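Local coordinates for gamma-glutamylcyclotransferase (Homo sapiens, PDB 3CRY), which catalyses the release of 5-oxoproline from gamma-glutamyl dipeptides as a homodimer and can trigger cytochrome c release from mitochondria, at residues Leu26-Ile31 with Val82-Asn87; Ala38-Val43 with Lys148-Pro153; Gln47-Asp52 with Ile71-Gly76; Tyr105-Val110 with Arg123-Thr128. The protein carries 1 engineered substitution. All coordinates share one frame; numbering follows the deposited sequence. Where two conformers were deposited one is given.

Contact 1. Residues Leu26-Ile31 with Val82-Asn87; sequences LLTERI and VVWKMN
Leu26 and Val82 bring the two backbones nearest each other, their CA atoms 5.9 Å apart, and side chains rather than hydrogen bonds join the start of helix 28-34 to strand 77-87. Trp84 carries most of the contact. Ile31 CD1 sits 3.5 Å from the centroid of its five-membered ring and only 9° off the normal, a CH-pi contact, while Ile31 CG2 reaches CZ2 of the six-membered ring at 3.7 Å. A long branched aliphatic chain suits this place because it can cover both rings. On the opposite face lies Val82 CG1 from the same strand, so the indole is held flat between two aliphatic groups. At its edge, Thr28 OG1 approaches Trp84 CH2 at 3.4 Å; the hydroxyl is hydrogen-bonded to Glu149 and Asn150. Trp84 NE1 in turn bonds to the carbonyl of Asn25, which fixes the ring's rotation. Farther along, Leu26 CD2 packs on Val82 CG2 at 3.7 Å. The buried indole also touches Ala21, part of the inferred substrate-binding run on and after strand 16-21. Strands 16-21 and 39-46 flank strand 77-87 in the sheet, and Leu26 and Leu27 continue the packing onto helix 137-149.

Contact 2. Residues Ala38-Val43 with Lys148-Pro153; sequences AAFFCV and KENGLP
Val43, on strand 39-46, packs against the Schellman motif that ends helix 137-149, with Gly151 as its C-prime residue. At this tight end Val43 CG2 comes within 3.1 Å of Asn150 O, and it also reaches Gly151 O at 3.8 Å. CG2 lies beside Val43's own backbone N, while CG1, anti to that N (chi1 175°), is directed to Leu152 and Pro153. A beta-branched residue suits the spot because each methyl meets a different part of the turn. Gly151 has a positive phi of 74°, readily adopted without a side chain, and its N bonds back to Lys148 O at 3.3 Å, one of the motif's two defining backbone bonds; Leu152 N makes the other. The other end is looser and nearer solvent. Phe40 is exposed, and its CD1 only comes to 3.8 Å from Asn150 OD1, with the ring and amide planes 19° apart. Asn150 ND2 is engaged elsewhere, hydrogen-bonded to Leu26 O and Thr28 OG1, which holds the amide beside the phenyl ring. Between the two ends, Phe41 and Cys42 form a classic beta bulge facing Val83 of the adjoining strand. Back on Val43, CG1 lies 4.0 Å from Leu152 CD1 and 4.3 Å from Pro153 CD.

Contact 3. Residues Gln47-Asp52 with Ile71-Gly76; sequences QDFKLD and IFQSPG
Asp48 OD1 accepts a hydrogen bond from Gly76 N at 2.8 Å, almost straight at 177°, where the antiparallel hairpin of strands 49-56 and 68-74 meets its corners. The carboxylate oxygen is used on its anti side, close to the carboxylate plane. Gly76 has backbone angles that would jam a CB against the preceding carbonyl O, hence the glycine. Asp48 O takes Ser74 N at 2.9 Å from above its carbonyl plane, and Lys50 and Phe72 follow as a hydrogen-bonded pair, Lys50 N to Phe72 O at 2.9 Å and Phe72 N back to Lys50 O. On one face the aliphatic part of Lys50 runs beside the Phe72 ring, with CD 3.8 Å from CZ. Phe72 CG stands between its backbone N and carbonyl carbon (chi1 65°), which turns the ring toward strand 49-56, with Lys50 O over one face and Asp52 CB at its edge; the Asp52 carboxylate bonds to Tyr130. Leu51 and Ile71 share the other face, toward Tyr22 of the inferred substrate-binding run. Phenylalanine suits position 49 because its flat ring offers a face to Gln73 CG, a CH-pi contact, and packs on Val106 of the second subunit, while the Gln73 amide bonds to Tyr105 O of that subunit. An alanine at Phe49 would probably leave a gap beside Ile71 and Val106 of the second subunit and uncover Gln73 CG, leaving the glutamine held by its polar end. Gln73 CG lies 3.5 Å from Phe49 CZ, and Ile71 CD1 reaches Phe49 CD2 at 3.8 Å.

Contact 4. Residues Tyr105-Val110 with Arg123-Thr128; sequences YVVIEV and RSYLMT
Ile108 and Leu126 form the apolar centre of this antiparallel hairpin of strands 106-114 and 119-126, crossing at about a right angle with Ile108 CD1 3.7 Å from Leu126 CD2. Ile108 CG1, placed between its backbone N and carbonyl carbon (chi1 63°), folds over the Ser124 peptide. Val106 CG1 extends the same face to Thr128 CG2 at 3.6 Å. Below these side chains the backbone is stitched by four bonds, Val106 with Leu126 and Ile108 with Ser124, the straightest being Ile108 N to Ser124 O at 172°. On the other face Val107 CG2 meets Tyr125 CE1 at 3.6 Å, and Val107 CG1 lies over the centre of the Arg123 guanidinium, 3.5 Å from CZ. At the far end Met127 CG covers one face of the Tyr105 ring, its CE comes 3.4 Å from Tyr105 OH, and the sulfur makes an oblique Met-aromatic contact. The Tyr105 hydroxyl bonds to Ala69 O. An alanine at Tyr105 would probably leave the end of Met127 without its aromatic partner and Ala69 O without its hydroxyl, opening a gap beside Gln98, the engineered substitution at the position of the catalytic proton acceptor. Outward, Arg123 NH2 forms salt bridges to Asp95 and to Glu109 of the second subunit, and Tyr125 OH also bonds to Asp95. Aliphatic cover over the guanidinium face leaves its N-H groups for these carboxylates, so one arginine links the hairpin to helix 91-97 and to the dimer interface.

Contacts 1, 2 and 4 all reach the five-stranded antiparallel sheet, through strands 77-87, 39-46 and the hairpin 106-114/119-126, whereas contact 3 belongs to the separate three-stranded sheet. Contacts 1 and 2 touch directly, with centres 8 Å apart; their strands pair, and their segments alternate along the chain. The centres of contacts 1 and 3 are about 21 Å apart, on opposite sides of the chain's centre, although contact 3 falls within the sequence span of contact 1. Contact 4 comes later, within the span of contact 2; Ile71 packs on Leu126 and Ile108, joining the two sheets. Contacts 3 and 4 both touch the second subunit, so this side of the fold serves the homodimer.

Contact 1. Residues Leu26-Ile31 with Val82-Asn87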
# COMPACT_ATOMS: atom_id res chain seq x y z
N LEU A 26 8.47 8.59 -14.62
CA LEU A 26 8.48 10.04 -14.86
C LEU A 26 8.86 10.39 -16.31
O LEU A 26 8.47 11.46 -16.80
CB LEU A 26 9.49 10.73 -13.93
CG LEU A 26 9.14 10.80 -12.45
CD1 LEU A 26 10.35 11.35 -11.67
CD2 LEU A 26 7.86 11.65 -12.21
N LEU A 27 9.62 9.51 -16.97
CA LEU A 27 10.11 9.78 -18.33
C LEU A 27 9.15 9.23 -19.39
O LEU A 27 8.83 8.04 -19.40
CB LEU A 27 11.51 9.19 -18.54
CG LEU A 27 12.15 9.58 -19.88
CD1 LEU A 27 12.46 11.09 -19.95
CD2 LEU A 27 13.40 8.74 -20.11
N THR A 28 8.71 10.10 -20.29
CA THR A 28 7.68 9.72 -21.28
C THR A 28 8.13 8.53 -22.14
O THR A 28 7.35 7.58 -22.35
CB THR A 28 7.30 10.93 -22.14
OG1 THR A 28 6.91 11.98 -21.26
CG2 THR A 28 6.15 10.62 -23.08
N GLU A 29 9.36 8.56 -22.65
CA GLU A 29 9.84 7.44 -23.47
C GLU A 29 9.94 6.12 -22.70
O GLU A 29 9.74 5.04 -23.28
CB GLU A 29 11.16 7.75 -24.17
CG GLU A 29 11.36 6.85 -25.41
CD GLU A 29 12.68 7.05 -26.13
OE1 GLU A 29 13.41 8.01 -25.79
OE2 GLU A 29 13.01 6.24 -27.03
N ARG A 30 10.20 6.20 -21.40
CA ARG A 30 10.27 5.00 -20.58
C ARG A 30 8.89 4.41 -20.36
O ARG A 30 8.69 3.22 -20.59
CB ARG A 30 10.97 5.23 -19.23
CG ARG A 30 10.91 4.02 -18.28
CD ARG A 30 11.56 2.76 -18.84
NE ARG A 30 11.24 1.62 -17.98
CZ ARG A 30 11.83 0.43 -18.05
NH1 ARG A 30 12.77 0.19 -18.94
NH2 ARG A 30 11.46 -0.53 -17.20
N ILE A 31 7.93 5.23 -19.91
CA ILE A 31 6.59 4.67 -19.65
C ILE A 31 5.96 4.13 -20.95
O ILE A 31 5.23 3.14 -20.92
CB ILE A 31 5.61 5.67 -18.95
CG1 ILE A 31 4.36 4.93 -18.40
CG2 ILE A 31 5.28 6.87 -19.83
CD1 ILE A 31 3.40 5.82 -17.55
N VAL A 82 4.41 12.63 -11.70
CA VAL A 82 3.63 12.88 -12.91
C VAL A 82 2.39 12.00 -12.86
O VAL A 82 2.50 10.79 -12.60
CB VAL A 82 4.42 12.53 -14.22
CG1 VAL A 82 3.46 12.50 -15.45
CG2 VAL A 82 5.56 13.54 -14.43
N VAL A 83 1.23 12.61 -13.09
CA VAL A 83 -0.03 11.89 -13.24
C VAL A 83 -0.23 11.58 -14.73
O VAL A 83 -0.24 12.50 -15.58
CB VAL A 83 -1.24 12.67 -12.65
CG1 VAL A 83 -2.51 11.89 -12.86
CG2 VAL A 83 -1.01 12.94 -11.13
N TRP A 84 -0.39 10.29 -15.02
CA TRP A 84 -0.68 9.79 -16.36
C TRP A 84 -2.13 9.34 -16.49
O TRP A 84 -2.66 8.67 -15.60
CB TRP A 84 0.22 8.58 -16.70
CG TRP A 84 1.69 8.90 -16.72
CD1 TRP A 84 2.59 8.69 -15.71
CD2 TRP A 84 2.43 9.50 -17.80
NE1 TRP A 84 3.84 9.11 -16.09
CE2 TRP A 84 3.78 9.62 -17.36
CE3 TRP A 84 2.09 9.94 -19.10
CZ2 TRP A 84 4.80 10.17 -18.18
CZ3 TRP A 84 3.11 10.49 -19.91
CH2 TRP A 84 4.45 10.61 -19.44
N LYS A 85 -2.78 9.68 -17.60
CA LYS A 85 -4.12 9.16 -17.89
C LYS A 85 -3.98 7.92 -18.76
O LYS A 85 -3.33 7.95 -19.82
CB LYS A 85 -4.95 10.21 -18.62
CG LYS A 85 -6.42 9.82 -18.82
CD LYS A 85 -7.11 10.97 -19.54
CE LYS A 85 -8.61 10.93 -19.37
NZ LYS A 85 -9.24 11.90 -20.32
N MET A 86 -4.59 6.83 -18.30
CA MET A 86 -4.50 5.54 -18.99
C MET A 86 -5.87 4.90 -19.16
O MET A 86 -6.80 5.20 -18.39
CB MET A 86 -3.56 4.62 -18.20
CG MET A 86 -2.10 5.07 -18.28
SD MET A 86 -0.99 4.10 -17.23
CE MET A 86 -0.98 2.57 -18.14
N ASN A 87 -6.02 4.04 -20.16
CA ASN A 87 -7.28 3.29 -20.31
C ASN A 87 -7.41 2.18 -19.28
O ASN A 87 -6.42 1.52 -18.94
CB ASN A 87 -7.45 2.73 -21.73
CG ASN A 87 -8.87 2.25 -21.99
OD1 ASN A 87 -9.26 1.15 -21.58
ND2 ASN A 87 -9.67 3.09 -22.64

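Contact 2. Residues Ala38-Val43 with Lys148-Pro153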
# COMPACT_ATOMS: atom_id res chain seq x y z
N ALA A 38 -0.44 5.70 -22.71
CA ALA A 38 -0.43 6.63 -21.57
C ALA A 38 -0.31 8.07 -22.07
O ALA A 38 0.49 8.36 -22.96
CB ALA A 38 0.73 6.30 -20.63
N ALA A 39 -1.10 8.96 -21.48
CA ALA A 39 -1.05 10.37 -21.84
C ALA A 39 -0.75 11.23 -20.62
O ALA A 39 -1.32 11.02 -19.54
CB ALA A 39 -2.37 10.79 -22.47
N PHE A 40 0.16 12.20 -20.78
CA PHE A 40 0.43 13.16 -19.70
C PHE A 40 -0.85 13.86 -19.28
O PHE A 40 -1.61 14.35 -20.12
CB PHE A 40 1.45 14.22 -20.15
CG PHE A 40 1.73 15.28 -19.09
CD1 PHE A 40 2.67 15.05 -18.09
CD2 PHE A 40 1.03 16.49 -19.09
CE1 PHE A 40 2.92 16.03 -17.11
CE2 PHE A 40 1.26 17.47 -18.11
CZ PHE A 40 2.21 17.23 -17.11
N PHE A 41 -1.09 13.90 -17.96
CA PHE A 41 -2.27 14.56 -17.39
C PHE A 41 -1.89 15.80 -16.58
O PHE A 41 -2.41 16.88 -16.86
CB PHE A 41 -3.08 13.56 -16.55
CG PHE A 41 -4.42 14.08 -16.08
CD1 PHE A 41 -5.51 14.09 -16.93
CD2 PHE A 41 -4.59 14.48 -14.75
CE1 PHE A 41 -6.77 14.55 -16.49
CE2 PHE A 41 -5.84 14.94 -14.29
CZ PHE A 41 -6.93 14.97 -15.17
N CYS A 42 -1.02 15.65 -15.58
CA CYS A 42 -0.51 16.82 -14.85
C CYS A 42 0.64 16.44 -13.92
O CYS A 42 0.88 15.25 -13.70
CB CYS A 42 -1.63 17.44 -14.01
SG CYS A 42 -2.21 16.44 -12.63
N VAL A 43 1.34 17.46 -13.42
CA VAL A 43 2.32 17.32 -12.35
C VAL A 43 1.56 17.44 -11.03
O VAL A 43 0.62 18.23 -10.92
CB VAL A 43 3.37 18.44 -12.43
CG1 VAL A 43 4.34 18.38 -11.25
CG2 VAL A 43 4.15 18.32 -13.75
N LYS A 148 12.74 16.58 -15.40
CA LYS A 148 12.98 17.81 -16.16
C LYS A 148 12.00 17.94 -17.32
O LYS A 148 11.36 18.98 -17.50
CB LYS A 148 14.42 17.80 -16.67
CG LYS A 148 14.78 19.03 -17.46
CD LYS A 148 16.27 19.01 -17.75
CE LYS A 148 16.74 20.37 -18.19
NZ LYS A 148 16.71 20.42 -19.66
N GLU A 149 11.85 16.86 -18.09
CA GLU A 149 10.98 16.83 -19.28
C GLU A 149 9.54 17.20 -18.95
O GLU A 149 8.87 17.90 -19.72
CB GLU A 149 11.02 15.42 -19.88
CG GLU A 149 10.01 15.14 -20.98
CD GLU A 149 10.04 13.67 -21.39
OE1 GLU A 149 9.51 12.84 -20.62
OE2 GLU A 149 10.62 13.36 -22.46
N ASN A 150 9.04 16.67 -17.84
CA ASN A 150 7.64 16.83 -17.48
C ASN A 150 7.33 17.95 -16.49
O ASN A 150 6.23 18.05 -15.98
CB ASN A 150 7.03 15.46 -17.11
CG ASN A 150 6.76 14.59 -18.34
OD1 ASN A 150 6.22 15.07 -19.35
ND2 ASN A 150 7.15 13.33 -18.27
N GLY A 151 8.32 18.80 -16.23
CA GLY A 151 8.10 20.05 -15.49
C GLY A 151 7.87 19.93 -13.98
O GLY A 151 7.09 20.70 -13.42
N LEU A 152 8.55 18.99 -13.30
CA LEU A 152 8.47 18.98 -11.83
C LEU A 152 9.15 20.25 -11.29
O LEU A 152 10.03 20.82 -11.96
CB LEU A 152 9.11 17.71 -11.26
CG LEU A 152 8.21 16.47 -11.12
CD1 LEU A 152 7.48 16.08 -12.36
CD2 LEU A 152 9.02 15.31 -10.58
N PRO A 153 8.75 20.72 -10.08
CA PRO A 153 9.36 21.95 -9.54
C PRO A 153 10.89 21.89 -9.51
O PRO A 153 11.48 20.85 -9.19
CB PRO A 153 8.74 22.07 -8.13
CG PRO A 153 7.37 21.41 -8.32
CD PRO A 153 7.71 20.19 -9.18

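Contact 3. Residues Gln47-Asp52 with Ile71-Gly76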
# COMPACT_ATOMS: atom_id res chain seq x y z
N GLN A 47 1.56 14.64 -0.51
CA GLN A 47 1.91 15.16 0.81
C GLN A 47 2.17 14.01 1.81
O GLN A 47 1.48 12.98 1.78
CB GLN A 47 0.78 16.09 1.28
CG GLN A 47 1.18 17.21 2.24
CD GLN A 47 2.30 18.09 1.70
OE1 GLN A 47 3.41 18.03 2.20
NE2 GLN A 47 2.02 18.87 0.66
N ASP A 48 3.15 14.19 2.69
CA ASP A 48 3.41 13.30 3.81
C ASP A 48 3.86 11.88 3.39
O ASP A 48 3.57 10.89 4.06
CB ASP A 48 2.21 13.24 4.78
CG ASP A 48 1.81 14.63 5.31
OD1 ASP A 48 2.69 15.39 5.75
OD2 ASP A 48 0.60 14.97 5.23
N PHE A 49 4.63 11.83 2.30
CA PHE A 49 5.37 10.63 1.90
C PHE A 49 6.81 11.03 1.59
O PHE A 49 7.06 12.21 1.27
CB PHE A 49 4.78 10.01 0.63
CG PHE A 49 3.54 9.16 0.85
CD1 PHE A 49 2.31 9.76 1.11
CD2 PHE A 49 3.60 7.76 0.72
CE1 PHE A 49 1.16 8.98 1.28
CE2 PHE A 49 2.46 6.99 0.89
CZ PHE A 49 1.24 7.59 1.15
N LYS A 50 7.72 10.06 1.67
CA LYS A 50 9.15 10.28 1.40
C LYS A 50 9.62 9.27 0.37
O LYS A 50 9.21 8.09 0.40
CB LYS A 50 9.96 10.13 2.70
CG LYS A 50 11.46 10.32 2.54
CD LYS A 50 12.17 10.15 3.90
CE LYS A 50 13.67 10.43 3.80
NZ LYS A 50 13.94 11.89 3.88
N LEU A 51 10.49 9.71 -0.54
CA LEU A 51 11.05 8.85 -1.59
C LEU A 51 12.24 8.04 -1.03
O LEU A 51 13.07 8.56 -0.28
CB LEU A 51 11.54 9.75 -2.76
CG LEU A 51 12.11 9.07 -4.01
CD1 LEU A 51 11.03 8.37 -4.80
CD2 LEU A 51 12.82 10.09 -4.87
N ASP A 52 12.33 6.76 -1.41
CA ASP A 52 13.44 5.92 -0.99
C ASP A 52 13.77 5.01 -2.18
O ASP A 52 13.05 5.01 -3.20
CB ASP A 52 13.07 5.09 0.25
CG ASP A 52 14.27 4.47 0.96
OD1 ASP A 52 15.45 4.82 0.68
OD2 ASP A 52 14.02 3.59 1.81
N ILE A 71 8.02 4.61 -2.00
CA ILE A 71 7.60 5.73 -1.13
C ILE A 71 7.03 5.15 0.14
O ILE A 71 6.53 4.00 0.16
CB ILE A 71 6.57 6.67 -1.81
CG1 ILE A 71 5.32 5.89 -2.29
CG2 ILE A 71 7.23 7.45 -3.00
CD1 ILE A 71 4.19 6.75 -2.91
N PHE A 72 7.13 5.92 1.22
CA PHE A 72 6.52 5.49 2.49
C PHE A 72 5.99 6.69 3.27
O PHE A 72 6.43 7.82 3.03
CB PHE A 72 7.48 4.61 3.30
CG PHE A 72 8.74 5.31 3.79
CD1 PHE A 72 8.70 6.15 4.91
CD2 PHE A 72 9.97 5.09 3.15
CE1 PHE A 72 9.87 6.78 5.37
CE2 PHE A 72 11.14 5.71 3.61
CZ PHE A 72 11.10 6.55 4.71
N GLN A 73 5.02 6.45 4.14
CA GLN A 73 4.40 7.57 4.88
C GLN A 73 5.37 8.22 5.87
O GLN A 73 6.04 7.54 6.67
CB GLN A 73 3.10 7.09 5.54
CG GLN A 73 2.02 6.84 4.49
CD GLN A 73 0.90 6.00 5.00
OE1 GLN A 73 1.13 4.87 5.46
NE2 GLN A 73 -0.32 6.53 4.92
N SER A 74 5.44 9.55 5.80
CA SER A 74 6.39 10.33 6.59
C SER A 74 5.84 11.76 6.75
O SER A 74 5.93 12.57 5.82
CB SER A 74 7.76 10.35 5.89
OG SER A 74 8.78 10.92 6.70
N PRO A 75 5.22 12.06 7.91
CA PRO A 75 4.60 13.38 8.08
C PRO A 75 5.58 14.52 7.82
O PRO A 75 6.69 14.50 8.35
CB PRO A 75 4.20 13.40 9.56
CG PRO A 75 3.96 11.95 9.89
CD PRO A 75 5.00 11.19 9.09
N GLY A 76 5.17 15.50 7.01
CA GLY A 76 6.02 16.67 6.75
C GLY A 76 6.89 16.60 5.51
O GLY A 76 7.40 17.64 5.05

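Contact 4. Residues Tyr105-Val110 with Arg123-Thr128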
# COMPACT_ATOMS: atom_id res chain seq x y z
N TYR A 105 5.85 -4.88 -5.52
CA TYR A 105 5.09 -3.70 -5.13
C TYR A 105 3.66 -4.12 -4.83
O TYR A 105 3.19 -5.16 -5.32
CB TYR A 105 5.04 -2.69 -6.29
CG TYR A 105 6.35 -1.95 -6.59
CD1 TYR A 105 7.31 -2.53 -7.43
CD2 TYR A 105 6.61 -0.70 -6.06
CE1 TYR A 105 8.49 -1.85 -7.74
CE2 TYR A 105 7.80 -0.01 -6.35
CZ TYR A 105 8.73 -0.60 -7.19
OH TYR A 105 9.89 0.06 -7.49
N VAL A 106 2.98 -3.30 -4.03
CA VAL A 106 1.54 -3.42 -3.83
C VAL A 106 0.85 -2.23 -4.51
O VAL A 106 1.46 -1.13 -4.64
CB VAL A 106 1.19 -3.50 -2.32
CG1 VAL A 106 1.41 -2.14 -1.64
CG2 VAL A 106 -0.25 -3.99 -2.13
N VAL A 107 -0.37 -2.46 -5.01
CA VAL A 107 -1.20 -1.37 -5.54
C VAL A 107 -1.73 -0.50 -4.41
O VAL A 107 -2.27 -1.03 -3.43
CB VAL A 107 -2.43 -1.91 -6.35
CG1 VAL A 107 -3.33 -0.76 -6.78
CG2 VAL A 107 -1.98 -2.75 -7.53
N ILE A 108 -1.56 0.81 -4.54
CA ILE A 108 -2.14 1.78 -3.58
C ILE A 108 -3.09 2.76 -4.27
O ILE A 108 -3.08 2.90 -5.50
CB ILE A 108 -1.05 2.57 -2.82
CG1 ILE A 108 -0.21 3.44 -3.78
CG2 ILE A 108 -0.19 1.63 -1.95
CD1 ILE A 108 0.86 4.27 -3.04
N GLU A 109 -3.89 3.47 -3.47
CA GLU A 109 -4.64 4.63 -3.95
C GLU A 109 -4.09 5.80 -3.17
O GLU A 109 -3.88 5.70 -1.95
CB GLU A 109 -6.15 4.48 -3.66
CG GLU A 109 -7.01 5.63 -4.19
CD GLU A 109 -8.47 5.47 -3.79
OE1 GLU A 109 -9.13 4.58 -4.33
OE2 GLU A 109 -8.90 6.21 -2.89
N VAL A 110 -3.79 6.89 -3.87
CA VAL A 110 -3.33 8.11 -3.19
C VAL A 110 -4.09 9.33 -3.68
O VAL A 110 -4.63 9.33 -4.77
CB VAL A 110 -1.80 8.36 -3.38
CG1 VAL A 110 -0.99 7.32 -2.61
CG2 VAL A 110 -1.43 8.38 -4.85
N ARG A 123 -4.14 5.86 -8.88
CA ARG A 123 -3.48 4.57 -8.62
C ARG A 123 -1.96 4.80 -8.57
O ARG A 123 -1.41 5.60 -9.33
CB ARG A 123 -3.83 3.59 -9.75
CG ARG A 123 -3.40 2.12 -9.55
CD ARG A 123 -3.78 1.30 -10.79
NE ARG A 123 -3.72 -0.16 -10.59
CZ ARG A 123 -4.70 -0.88 -10.03
NH1 ARG A 123 -5.81 -0.30 -9.57
NH2 ARG A 123 -4.57 -2.20 -9.90
N SER A 124 -1.29 4.12 -7.64
CA SER A 124 0.18 4.09 -7.61
C SER A 124 0.63 2.75 -7.02
O SER A 124 -0.19 1.81 -6.93
CB SER A 124 0.74 5.29 -6.80
OG SER A 124 2.11 5.53 -7.16
N TYR A 125 1.91 2.67 -6.64
CA TYR A 125 2.57 1.44 -6.19
C TYR A 125 3.62 1.80 -5.17
O TYR A 125 4.25 2.85 -5.29
CB TYR A 125 3.28 0.72 -7.35
CG TYR A 125 2.31 0.31 -8.44
CD1 TYR A 125 1.68 -0.94 -8.40
CD2 TYR A 125 1.99 1.19 -9.49
CE1 TYR A 125 0.77 -1.32 -9.39
CE2 TYR A 125 1.08 0.82 -10.48
CZ TYR A 125 0.48 -0.43 -10.41
OH TYR A 125 -0.41 -0.79 -11.39
N LEU A 126 3.78 0.93 -4.17
CA LEU A 126 4.96 1.03 -3.30
C LEU A 126 5.41 -0.34 -2.78
O LEU A 126 4.65 -1.32 -2.84
CB LEU A 126 4.71 2.05 -2.17
CG LEU A 126 3.53 1.76 -1.22
CD1 LEU A 126 3.77 0.59 -0.28
CD2 LEU A 126 3.21 3.04 -0.42
N MET A 127 6.65 -0.42 -2.29
CA MET A 127 7.19 -1.69 -1.77
C MET A 127 6.75 -1.87 -0.31
O MET A 127 6.72 -0.90 0.44
CB MET A 127 8.71 -1.66 -1.80
CG MET A 127 9.30 -1.54 -3.17
SD MET A 127 11.12 -1.41 -3.03
CE MET A 127 11.49 -1.10 -4.74
N THR A 128 6.44 -3.11 0.08
CA THR A 128 6.08 -3.39 1.48
C THR A 128 7.13 -4.19 2.24
O THR A 128 7.04 -4.30 3.48
CB THR A 128 4.73 -4.15 1.59
OG1 THR A 128 4.86 -5.45 1.00
CG2 THR A 128 3.60 -3.40 0.89